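Local coordinates for protein endo-beta-1,4-glucanase (Ampullaria crossean, PDB 5XBU) that probably hydrolyses internal beta-1,4-glucosidic bonds of cellulose, acting as an endoglucanase of glycoside hydrolase family 45, at residues V104-T109 with L153-P158; A25-Y30 with F141-Q146; K80-T85 with V160-V165. All blocks are in the same frame, centred on the assembly; numbering follows the deposited sequence. Where two conformers were deposited one is given.

Overall arrangement
The three contacts illustrate how one curled, mixed sheet carries different chemistry at different depths. Contact 1 is buried and wholly apolar: it fits the loop residues 153-158 against strand 104-108. Contacts 2 and 3 are strand pairings, parallel and antiparallel respectively, each combining buried apolar side chains with polar or charged ones nearer the surface. Strand 81-86 joins contacts 1 and 3, since it hydrogen-bonds to both 104-108 and 160-165, while strand 22-30 of contact 2 adjoins 160-165 at A25 and V160. Side chains of all three share one interior, where L143 packs on W155 and F141 on V82, L84 and W162. Charged pairs occur only in contacts 2 and 3.

Contact 1: residues V104-T109 with L153-P158; sequences VVFMVT and LHWDNP
F106 and W155 meet tip to tip, the one aromatic pair of this contact. F106 CG stands anti to its own carbonyl carbon (chi1 -63°), on the loop's side of the strand, and from there CE1 of the phenyl ring comes to 3.7 Å from CZ3 of the indole. W155 CH2 sits at the phenyl edge, in its plane. The two six-membered rings have their centroids 5.8 Å apart and their planes inclined at 47°, an oblique meeting that is neither a stack nor a T-shaped pair.

Aliphatic groups fill in around the rings. V104 sends CG2 into the angle between two partners, 3.7 Å from W155 CZ2 and 3.8 Å from L153 CD2. With the leucine it meets tip to tip, whereas it slides past the tryptophan in the opposite direction. The other leucine methyl, CD1, approaches the phenyl tip at 4.2 Å from F106 CZ.

V104 and F106 are alternate residues of strand 104-108, so both point to the same side of the sheet, in a domain whose family has the double-psi beta-barrel fold. The partner, 153-158, is an irregular connection between strands 140-144 and 160-165 that closes over this part of the barrel interior. Further packing comes from L84 of the adjoining strand and from H56, whose ring meets that of F106.

Within the connection itself the indole is clamped on both faces, which probably helps hold the tilt at which its outer edge meets V104 and F106. L153 CD1 stands over the centre of the W155 ring, 3.9 Å above its plane, while P158 CG comes to the opposite face, 3.3 Å above the plane and offset toward the rim.

Contact 2: residues A25-Y30 with F141-Q146; sequences ASTTRY and FDLQDQ
Y30 lays its ring over the neighbouring strand, across the side chains of D142 and Q144. Ring and carboxylate planes are 40° apart, with Y30 CD1 3.6 Å from D142 CG, and the ring is turned similarly from the Q144 amide. The tyrosine CG stands between its backbone N and carbonyl carbon (chi1 81°), which places it on the side of D142; the OH is hydrogen-bonded to N110.

T28, on the same face, crosses D142 obliquely. Its hydroxyl donates to the carboxylate, OG1 to OD1 at 2.7 Å, reaching the oxygen from above the carboxylate plane, 73° out of it. The same OG1 is hydrogen-bonded to H140 NE2. To D142 OD2 a water donates at 2.8 Å, and that water also donates a longer bond to R29 O.

The opposite face, with A25, T27, F141 and L143, is largely apolar until R29. A25 CB touches the edge of the F141 ring, 3.7 Å from CD2. R29 and D145 run side by side, pointing the same way; D145 OD2 lies at the guanidinium edge in a long salt bridge, 3.6 Å from NH2, which has a second carboxylate partner in E151. Both links belong to one of two deposited R29 conformers and are doubtful as fixed ones, whereas D145 OD1 is hydrogen-bonded to V150 N and E151 N.

Between the two faces the backbones pair in parallel, T27 to Y30 beside F141 to Q144, in the mixed sheet of a double-psi beta-barrel. Strand 160-165 flanks 22-30, and 57-60 flanks 140-144. The pairing ends with D145 N bonding to Y30 O at 2.9 Å.

T28 on OD1 and a water on OD2 would probably restrain the D142 carboxylate, and H140 probably helps position the threonine hydroxyl.

Contact 3: residues K80-T85 with V160-V165; sequences KCVRLT and VTWEEV
K80 NZ is gripped by three oxygens, two of them from E164. The ammonium donates to OE1 at 3.0 Å, on the syn side of the carboxylate, and more weakly to OE2 at 3.3 Å; N77 OD1 is the third. An extended glutamate meets a lysine chain bent at chi2 (-71°), which turns CD back toward the carboxylate, and E164 OE2 also bonds the hydroxyl of Y64. An alanine in place of E164 would probably leave the K80 ammonium without its opposite charge in this contact and the Y64 hydroxyl without this mate.

The backbones pair antiparallel, another edge-to-edge join in the double-psi beta-barrel. R83 N meets E163 O at 2.8 Å, and T85 and T161 exchange a bond in each direction. At the K80 end a water links C81 N to V165 O. C81 is also tied to C167 by a disulfide.

On the inner face, V82 CG1 comes to the edge of the W162 ring, 3.8 Å from CE3, and L84 CD2 packs 3.6 Å from W162 CB. W162 NE1 is hydrogen-bonded to E138, and Y64 meets its ring edge-to-face.

On the other face, V165 CG1 lies over one face of the R83 guanidinium and E163 OE1 at its edge. The salt bridge, 3.1 Å from NH1 to OE1, has a weak hydrogen bond. R83 and E163 each have two deposited conformers, so both approaches rest on one copy and are doubtful as fixed links.

The chemistry implies uneven holding: backbone bonds and apolar packing fix the strands, while of the two charged pairs the one at K80 has the firmer support.

Contact 1: residues V104-T109 with L153-P158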
loop_
_atom_site.group_PDB
_atom_site.type_symbol
_atom_site.label_atom_id
_atom_site.label_comp_id
_atom_site.label_asym_id
_atom_site.label_seq_id
_atom_site.Cartn_x
_atom_site.Cartn_y
_atom_site.Cartn_z
ATOM N N VAL A 104 -2.597 0.823 -11.517
ATOM C CA VAL A 104 -3.631 1.469 -10.717
ATOM C C VAL A 104 -2.945 2.357 -9.685
ATOM O O VAL A 104 -1.967 1.952 -9.057
ATOM C CB VAL A 104 -4.559 0.436 -10.037
ATOM C CG1 VAL A 104 -5.647 1.123 -9.263
ATOM C CG2 VAL A 104 -5.187 -0.538 -11.063
ATOM N N VAL A 105 -3.471 3.558 -9.521
ATOM C CA VAL A 105 -2.993 4.530 -8.541
ATOM C C VAL A 105 -3.832 4.425 -7.275
ATOM O O VAL A 105 -5.067 4.474 -7.324
ATOM C CB VAL A 105 -3.013 5.955 -9.117
ATOM C CG1 VAL A 105 -2.624 6.999 -8.053
ATOM C CG2 VAL A 105 -2.116 6.087 -10.345
ATOM N N PHE A 106 -3.153 4.324 -6.131
ATOM C CA PHE A 106 -3.790 4.253 -4.827
ATOM C C PHE A 106 -3.300 5.412 -3.968
ATOM O O PHE A 106 -2.118 5.771 -4.005
ATOM C CB PHE A 106 -3.452 2.959 -4.095
ATOM C CG PHE A 106 -3.954 1.719 -4.797
ATOM C CD1 PHE A 106 -3.228 1.174 -5.838
ATOM C CD2 PHE A 106 -5.147 1.119 -4.425
ATOM C CE1 PHE A 106 -3.688 0.046 -6.510
ATOM C CE2 PHE A 106 -5.623 -0.007 -5.088
ATOM C CZ PHE A 106 -4.879 -0.530 -6.138
ATOM N N MET A 107 -4.176 5.949 -3.131
ATOM C CA MET A 107 -3.794 6.975 -2.164
ATOM C C MET A 107 -3.613 6.377 -0.779
ATOM O O MET A 107 -4.424 5.567 -0.320
ATOM C CB MET A 107 -4.841 8.093 -2.135
ATOM C CG MET A 107 -4.409 9.271 -1.246
ATOM S SD MET A 107 -5.406 10.744 -1.511
ATOM C CE MET A 107 -6.965 10.227 -0.763
ATOM N N VAL A 108 -2.541 6.799 -0.102
ATOM C CA VAL A 108 -2.271 6.381 1.266
ATOM C C VAL A 108 -3.248 7.065 2.214
ATOM O O VAL A 108 -3.224 8.289 2.368
ATOM C CB VAL A 108 -0.831 6.740 1.659
ATOM C CG1 VAL A 108 -0.585 6.388 3.097
ATOM C CG2 VAL A 108 0.167 6.075 0.698
ATOM N N THR A 109 -4.087 6.262 2.875
ATOM C CA THR A 109 -5.043 6.787 3.850
ATOM C C THR A 109 -4.989 6.055 5.175
ATOM O O THR A 109 -5.717 6.437 6.100
ATOM C CB THR A 109 -6.475 6.772 3.317
ATOM O OG1 THR A 109 -6.857 5.408 3.176
ATOM C CG2 THR A 109 -6.618 7.522 2.028
ATOM N N LEU A 153 -10.619 -5.409 -9.910
ATOM C CA LEU A 153 -9.361 -5.479 -10.641
ATOM C C LEU A 153 -8.931 -6.919 -10.896
ATOM O O LEU A 153 -8.026 -7.145 -11.706
ATOM C CB LEU A 153 -8.232 -4.784 -9.845
ATOM C CG LEU A 153 -8.424 -3.306 -9.502
ATOM C CD1 LEU A 153 -7.354 -2.857 -8.537
ATOM C CD2 LEU A 153 -8.428 -2.422 -10.738
ATOM N N HIS A 154 -9.508 -7.878 -10.162
ATOM C CA HIS A 154 -9.096 -9.284 -10.172
ATOM C C HIS A 154 -7.659 -9.446 -9.702
ATOM O O HIS A 154 -6.915 -10.300 -10.186
ATOM C CB HIS A 154 -9.350 -9.956 -11.511
ATOM C CG HIS A 154 -10.760 -9.806 -11.955
ATOM N ND1 HIS A 154 -11.813 -10.365 -11.266
ATOM C CD2 HIS A 154 -11.310 -9.072 -12.948
ATOM C CE1 HIS A 154 -12.947 -10.039 -11.856
ATOM N NE2 HIS A 154 -12.670 -9.251 -12.881
ATOM N N TRP A 155 -7.271 -8.622 -8.737
ATOM C CA TRP A 155 -5.944 -8.705 -8.141
ATOM C C TRP A 155 -6.013 -9.629 -6.934
ATOM O O TRP A 155 -6.736 -9.343 -5.966
ATOM C CB TRP A 155 -5.475 -7.323 -7.700
ATOM C CG TRP A 155 -4.982 -6.427 -8.790
ATOM C CD1 TRP A 155 -5.164 -6.582 -10.137
ATOM C CD2 TRP A 155 -4.217 -5.222 -8.628
ATOM N NE1 TRP A 155 -4.563 -5.556 -10.825
ATOM C CE2 TRP A 155 -3.978 -4.700 -9.915
ATOM C CE3 TRP A 155 -3.687 -4.556 -7.513
ATOM C CZ2 TRP A 155 -3.240 -3.537 -10.126
ATOM C CZ3 TRP A 155 -2.948 -3.418 -7.724
ATOM C CH2 TRP A 155 -2.714 -2.914 -9.009
ATOM N N ASP A 156 -5.267 -10.724 -6.991
ATOM C CA ASP A 156 -5.107 -11.671 -5.896
ATOM C C ASP A 156 -3.657 -11.553 -5.415
ATOM O O ASP A 156 -2.761 -12.286 -5.841
ATOM C CB ASP A 156 -5.427 -13.075 -6.349
ATOM C CG ASP A 156 -5.301 -14.090 -5.237
ATOM O OD1 ASP A 156 -5.157 -13.711 -4.051
ATOM O OD2 ASP A 156 -5.343 -15.284 -5.561
ATOM N N ASN A 157 -3.437 -10.591 -4.522
ATOM C CA ASN A 157 -2.127 -10.305 -3.959
ATOM C C ASN A 157 -1.013 -10.228 -5.011
ATOM O O ASN A 157 0.050 -10.826 -4.831
ATOM C CB ASN A 157 -1.753 -11.311 -2.881
ATOM C CG ASN A 157 -2.741 -11.428 -1.770
ATOM O OD1 ASN A 157 -3.627 -10.599 -1.606
ATOM N ND2 ASN A 157 -2.570 -12.476 -0.953
ATOM N N PRO A 158 -1.208 -9.487 -6.097
ATOM C CA PRO A 158 -0.161 -9.476 -7.122
ATOM C C PRO A 158 1.109 -8.808 -6.630
ATOM O O PRO A 158 1.089 -7.844 -5.851
ATOM C CB PRO A 158 -0.779 -8.649 -8.251
ATOM C CG PRO A 158 -1.762 -7.744 -7.537
ATOM C CD PRO A 158 -2.329 -8.617 -6.472
#

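Contact 2: residues A25-Y30 with F141-Q146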
loop_
_atom_site.group_PDB
_atom_site.type_symbol
_atom_site.label_atom_id
_atom_site.label_comp_id
_atom_site.label_asym_id
_atom_site.label_seq_id
_atom_site.Cartn_x
_atom_site.Cartn_y
_atom_site.Cartn_z
ATOM N N ALA A 25 6.880 -4.213 -4.875
ATOM C CA ALA A 25 6.116 -4.267 -3.650
ATOM C C ALA A 25 5.238 -5.499 -3.689
ATOM O O ALA A 25 4.784 -5.929 -4.761
ATOM C CB ALA A 25 5.233 -3.043 -3.475
ATOM N N SER A 26 4.988 -6.054 -2.513
ATOM C CA SER A 26 3.901 -7.001 -2.349
ATOM C C SER A 26 2.608 -6.255 -2.053
ATOM O O SER A 26 2.613 -5.089 -1.636
ATOM C CB SER A 26 4.233 -8.008 -1.252
ATOM O OG SER A 26 4.796 -7.394 -0.100
ATOM N N THR A 27 1.490 -6.943 -2.300
ATOM C CA THR A 27 0.178 -6.409 -2.014
ATOM C C THR A 27 -0.687 -7.487 -1.378
ATOM O O THR A 27 -0.523 -8.676 -1.629
ATOM C CB THR A 27 -0.528 -5.829 -3.265
ATOM O OG1 THR A 27 -0.973 -6.878 -4.134
ATOM C CG2 THR A 27 0.308 -4.846 -4.046
ATOM N N THR A 28 -1.650 -7.030 -0.573
ATOM C CA THR A 28 -2.756 -7.835 -0.067
ATOM C C THR A 28 -4.009 -6.969 -0.148
ATOM O O THR A 28 -3.958 -5.810 -0.579
ATOM C CB THR A 28 -2.504 -8.359 1.361
ATOM O OG1 THR A 28 -2.129 -7.286 2.224
ATOM C CG2 THR A 28 -1.437 -9.447 1.420
ATOM N N ARG A 29 -5.139 -7.504 0.289
ATOM C CA ARG A 29 -6.350 -6.714 0.408
ATOM C C ARG A 29 -6.858 -6.819 1.834
ATOM O O ARG A 29 -6.608 -7.816 2.523
ATOM C CB ARG A 29 -7.414 -7.136 -0.612
ATOM C CG ARG A 29 -7.718 -8.633 -0.641
ATOM C CD ARG A 29 -8.684 -8.984 -1.771
ATOM N NE ARG A 29 -8.427 -10.236 -2.458
ATOM C CZ ARG A 29 -9.312 -10.800 -3.264
ATOM N NH1 ARG A 29 -9.044 -11.937 -3.893
ATOM N NH2 ARG A 29 -10.493 -10.217 -3.412
ATOM N N TYR A 30 -7.542 -5.770 2.277
ATOM C CA TYR A 30 -8.073 -5.737 3.620
ATOM C C TYR A 30 -9.410 -5.054 3.627
ATOM O O TYR A 30 -9.754 -4.291 2.716
ATOM C CB TYR A 30 -7.136 -5.073 4.600
ATOM C CG TYR A 30 -7.131 -3.549 4.636
ATOM C CD1 TYR A 30 -6.560 -2.791 3.628
ATOM C CD2 TYR A 30 -7.702 -2.867 5.724
ATOM C CE1 TYR A 30 -6.513 -1.413 3.713
ATOM C CE2 TYR A 30 -7.674 -1.470 5.808
ATOM C CZ TYR A 30 -7.058 -0.764 4.800
ATOM O OH TYR A 30 -7.029 0.607 4.926
ATOM N N PHE A 141 1.813 -2.910 0.218
ATOM C CA PHE A 141 0.583 -2.121 0.117
ATOM C C PHE A 141 -0.618 -3.012 0.399
ATOM O O PHE A 141 -0.921 -3.913 -0.385
ATOM C CB PHE A 141 0.464 -1.410 -1.227
ATOM C CG PHE A 141 1.551 -0.406 -1.422
ATOM C CD1 PHE A 141 1.519 0.812 -0.733
ATOM C CD2 PHE A 141 2.660 -0.674 -2.231
ATOM C CE1 PHE A 141 2.547 1.722 -0.847
ATOM C CE2 PHE A 141 3.678 0.253 -2.353
ATOM C CZ PHE A 141 3.636 1.442 -1.667
ATOM N N ASP A 142 -1.318 -2.741 1.502
ATOM C CA ASP A 142 -2.578 -3.403 1.797
ATOM C C ASP A 142 -3.673 -2.572 1.144
ATOM O O ASP A 142 -3.779 -1.371 1.392
ATOM C CB ASP A 142 -2.764 -3.525 3.308
ATOM C CG ASP A 142 -3.572 -4.743 3.721
ATOM O OD1 ASP A 142 -4.048 -5.488 2.852
ATOM O OD2 ASP A 142 -3.714 -4.910 4.952
ATOM N N LEU A 143 -4.476 -3.187 0.294
ATOM C CA LEU A 143 -5.393 -2.448 -0.556
ATOM C C LEU A 143 -6.822 -2.579 -0.019
ATOM O O LEU A 143 -7.330 -3.685 0.148
ATOM C CB LEU A 143 -5.330 -2.973 -2.003
ATOM C CG LEU A 143 -3.893 -3.035 -2.581
ATOM C CD1 LEU A 143 -3.947 -3.575 -3.977
ATOM C CD2 LEU A 143 -3.211 -1.673 -2.549
ATOM N N GLN A 144 -7.469 -1.442 0.235
ATOM C CA GLN A 144 -8.846 -1.432 0.748
ATOM C C GLN A 144 -9.782 -2.101 -0.255
ATOM O O GLN A 144 -9.781 -1.764 -1.444
ATOM C CB GLN A 144 -9.254 0.019 0.948
ATOM C CG GLN A 144 -10.706 0.237 1.387
ATOM C CD GLN A 144 -11.019 -0.355 2.730
ATOM O OE1 GLN A 144 -11.678 -1.392 2.827
ATOM N NE2 GLN A 144 -10.518 0.298 3.796
ATOM N N ASP A 145 -10.608 -3.027 0.242
ATOM C CA ASP A 145 -11.491 -3.802 -0.623
ATOM C C ASP A 145 -12.920 -3.844 -0.090
ATOM O O ASP A 145 -13.679 -4.732 -0.477
ATOM C CB ASP A 145 -10.941 -5.231 -0.822
ATOM C CG ASP A 145 -11.603 -5.993 -1.994
ATOM O OD1 ASP A 145 -11.923 -5.398 -3.058
ATOM O OD2 ASP A 145 -11.803 -7.212 -1.842
ATOM N N GLN A 146 -13.310 -2.892 0.773
ATOM C CA GLN A 146 -14.615 -2.958 1.435
ATOM C C GLN A 146 -15.753 -3.154 0.450
ATOM O O GLN A 146 -16.698 -3.896 0.738
ATOM C CB GLN A 146 -14.850 -1.716 2.310
ATOM C CG GLN A 146 -16.272 -1.610 2.921
ATOM C CD GLN A 146 -16.304 -1.679 4.441
ATOM O OE1 GLN A 146 -15.415 -2.214 5.080
ATOM N NE2 GLN A 146 -17.367 -1.143 5.024
HETATM O O HOH W 1 -4.680 -7.574 5.166
#

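Contact 3: residues K80-T85 with V160-V165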
loop_
_atom_site.group_PDB
_atom_site.type_symbol
_atom_site.label_atom_id
_atom_site.label_comp_id
_atom_site.label_asym_id
_atom_site.label_seq_id
_atom_site.Cartn_x
_atom_site.Cartn_y
_atom_site.Cartn_z
ATOM N N LYS A 80 -0.063 10.612 0.161
ATOM C CA LYS A 80 0.720 10.329 -1.043
ATOM C C LYS A 80 -0.035 9.345 -1.908
ATOM O O LYS A 80 -0.836 8.561 -1.422
ATOM C CB LYS A 80 2.082 9.693 -0.692
ATOM C CG LYS A 80 3.033 10.579 0.079
ATOM C CD LYS A 80 3.557 11.679 -0.829
ATOM C CE LYS A 80 4.747 12.395 -0.203
ATOM N NZ LYS A 80 5.997 11.537 -0.109
ATOM N N CYS A 81 0.243 9.382 -3.202
ATOM C CA CYS A 81 -0.280 8.391 -4.125
ATOM C C CYS A 81 0.856 7.558 -4.704
ATOM O O CYS A 81 1.977 8.036 -4.926
ATOM C CB CYS A 81 -1.075 9.047 -5.255
ATOM S SG CYS A 81 -2.690 9.638 -4.658
ATOM N N VAL A 82 0.544 6.290 -4.937
ATOM C CA VAL A 82 1.477 5.335 -5.502
ATOM C C VAL A 82 0.817 4.666 -6.709
ATOM O O VAL A 82 -0.353 4.270 -6.651
ATOM C CB VAL A 82 1.963 4.289 -4.473
ATOM C CG1 VAL A 82 2.816 4.965 -3.396
ATOM C CG2 VAL A 82 0.862 3.470 -3.878
ATOM N N ARG A 83 1.569 4.547 -7.797
ATOM C CA ARG A 83 1.130 3.774 -8.948
ATOM C C ARG A 83 1.710 2.383 -8.796
ATOM O O ARG A 83 2.923 2.231 -8.598
ATOM C CB ARG A 83 1.611 4.393 -10.255
ATOM C CG ARG A 83 1.213 3.546 -11.463
ATOM C CD ARG A 83 1.568 4.161 -12.791
ATOM N NE ARG A 83 0.832 5.400 -13.029
ATOM C CZ ARG A 83 1.400 6.591 -13.125
ATOM N NH1 ARG A 83 2.717 6.704 -13.007
ATOM N NH2 ARG A 83 0.655 7.664 -13.354
ATOM N N LEU A 84 0.836 1.385 -8.854
ATOM C CA LEU A 84 1.199 -0.011 -8.718
ATOM C C LEU A 84 0.940 -0.719 -10.043
ATOM O O LEU A 84 -0.186 -0.682 -10.556
ATOM C CB LEU A 84 0.424 -0.678 -7.598
ATOM C CG LEU A 84 0.488 0.036 -6.239
ATOM C CD1 LEU A 84 -0.190 -0.805 -5.184
ATOM C CD2 LEU A 84 1.935 0.315 -5.837
ATOM N N THR A 85 1.976 -1.330 -10.610
ATOM C CA THR A 85 1.882 -2.007 -11.898
ATOM C C THR A 85 2.177 -3.481 -11.714
ATOM O O THR A 85 3.305 -3.832 -11.341
ATOM C CB THR A 85 2.858 -1.417 -12.907
ATOM O OG1 THR A 85 2.674 -0.012 -13.027
ATOM C CG2 THR A 85 2.672 -2.038 -14.281
ATOM N N VAL A 160 3.923 -6.221 -7.668
ATOM C CA VAL A 160 3.843 -5.015 -8.476
ATOM C C VAL A 160 5.186 -4.297 -8.436
ATOM O O VAL A 160 5.978 -4.478 -7.509
ATOM C CB VAL A 160 2.732 -4.056 -7.978
ATOM C CG1 VAL A 160 1.367 -4.763 -7.987
ATOM C CG2 VAL A 160 3.038 -3.560 -6.552
ATOM N N THR A 161 5.420 -3.445 -9.426
ATOM C CA THR A 161 6.371 -2.363 -9.260
ATOM C C THR A 161 5.631 -1.141 -8.719
ATOM O O THR A 161 4.429 -0.981 -8.951
ATOM C CB THR A 161 7.129 -2.020 -10.543
ATOM O OG1 THR A 161 6.223 -1.633 -11.579
ATOM C CG2 THR A 161 7.996 -3.201 -10.997
ATOM N N TRP A 162 6.346 -0.300 -7.957
ATOM C CA TRP A 162 5.688 0.809 -7.284
ATOM C C TRP A 162 6.475 2.095 -7.480
ATOM O O TRP A 162 7.713 2.101 -7.531
ATOM C CB TRP A 162 5.479 0.516 -5.778
ATOM C CG TRP A 162 6.682 0.780 -4.897
ATOM C CD1 TRP A 162 7.785 -0.002 -4.659
ATOM C CD2 TRP A 162 6.878 1.966 -4.109
ATOM N NE1 TRP A 162 8.641 0.629 -3.808
ATOM C CE2 TRP A 162 8.112 1.839 -3.460
ATOM C CE3 TRP A 162 6.120 3.125 -3.898
ATOM C CZ2 TRP A 162 8.595 2.807 -2.600
ATOM C CZ3 TRP A 162 6.585 4.071 -3.048
ATOM C CH2 TRP A 162 7.828 3.913 -2.411
ATOM N N GLU A 163 5.747 3.207 -7.579
ATOM C CA GLU A 163 6.386 4.515 -7.525
ATOM C C GLU A 163 5.395 5.525 -7.005
ATOM O O GLU A 163 4.187 5.371 -7.171
ATOM C CB GLU A 163 6.906 5.025 -8.872
ATOM C CG GLU A 163 5.817 5.086 -9.920
ATOM C CD GLU A 163 6.250 5.713 -11.247
ATOM O OE1 GLU A 163 5.517 5.565 -12.246
ATOM O OE2 GLU A 163 7.297 6.366 -11.289
ATOM N N GLU A 164 5.907 6.571 -6.386
ATOM C CA GLU A 164 5.057 7.688 -5.979
ATOM C C GLU A 164 4.726 8.528 -7.199
ATOM O O GLU A 164 5.571 8.748 -8.068
ATOM C CB GLU A 164 5.747 8.585 -4.976
ATOM C CG GLU A 164 5.632 8.097 -3.594
ATOM C CD GLU A 164 6.211 9.049 -2.549
ATOM O OE1 GLU A 164 6.415 10.272 -2.788
ATOM O OE2 GLU A 164 6.416 8.549 -1.442
ATOM N N VAL A 165 3.493 9.010 -7.259
ATOM C CA VAL A 165 3.034 9.853 -8.359
ATOM C C VAL A 165 2.162 10.951 -7.775
ATOM O O VAL A 165 1.570 10.784 -6.702
ATOM C CB VAL A 165 2.221 9.034 -9.398
ATOM C CG1 VAL A 165 3.063 7.948 -10.007
ATOM C CG2 VAL A 165 0.980 8.391 -8.771
HETATM O O HOH W 2 1.907 11.562 -4.130
#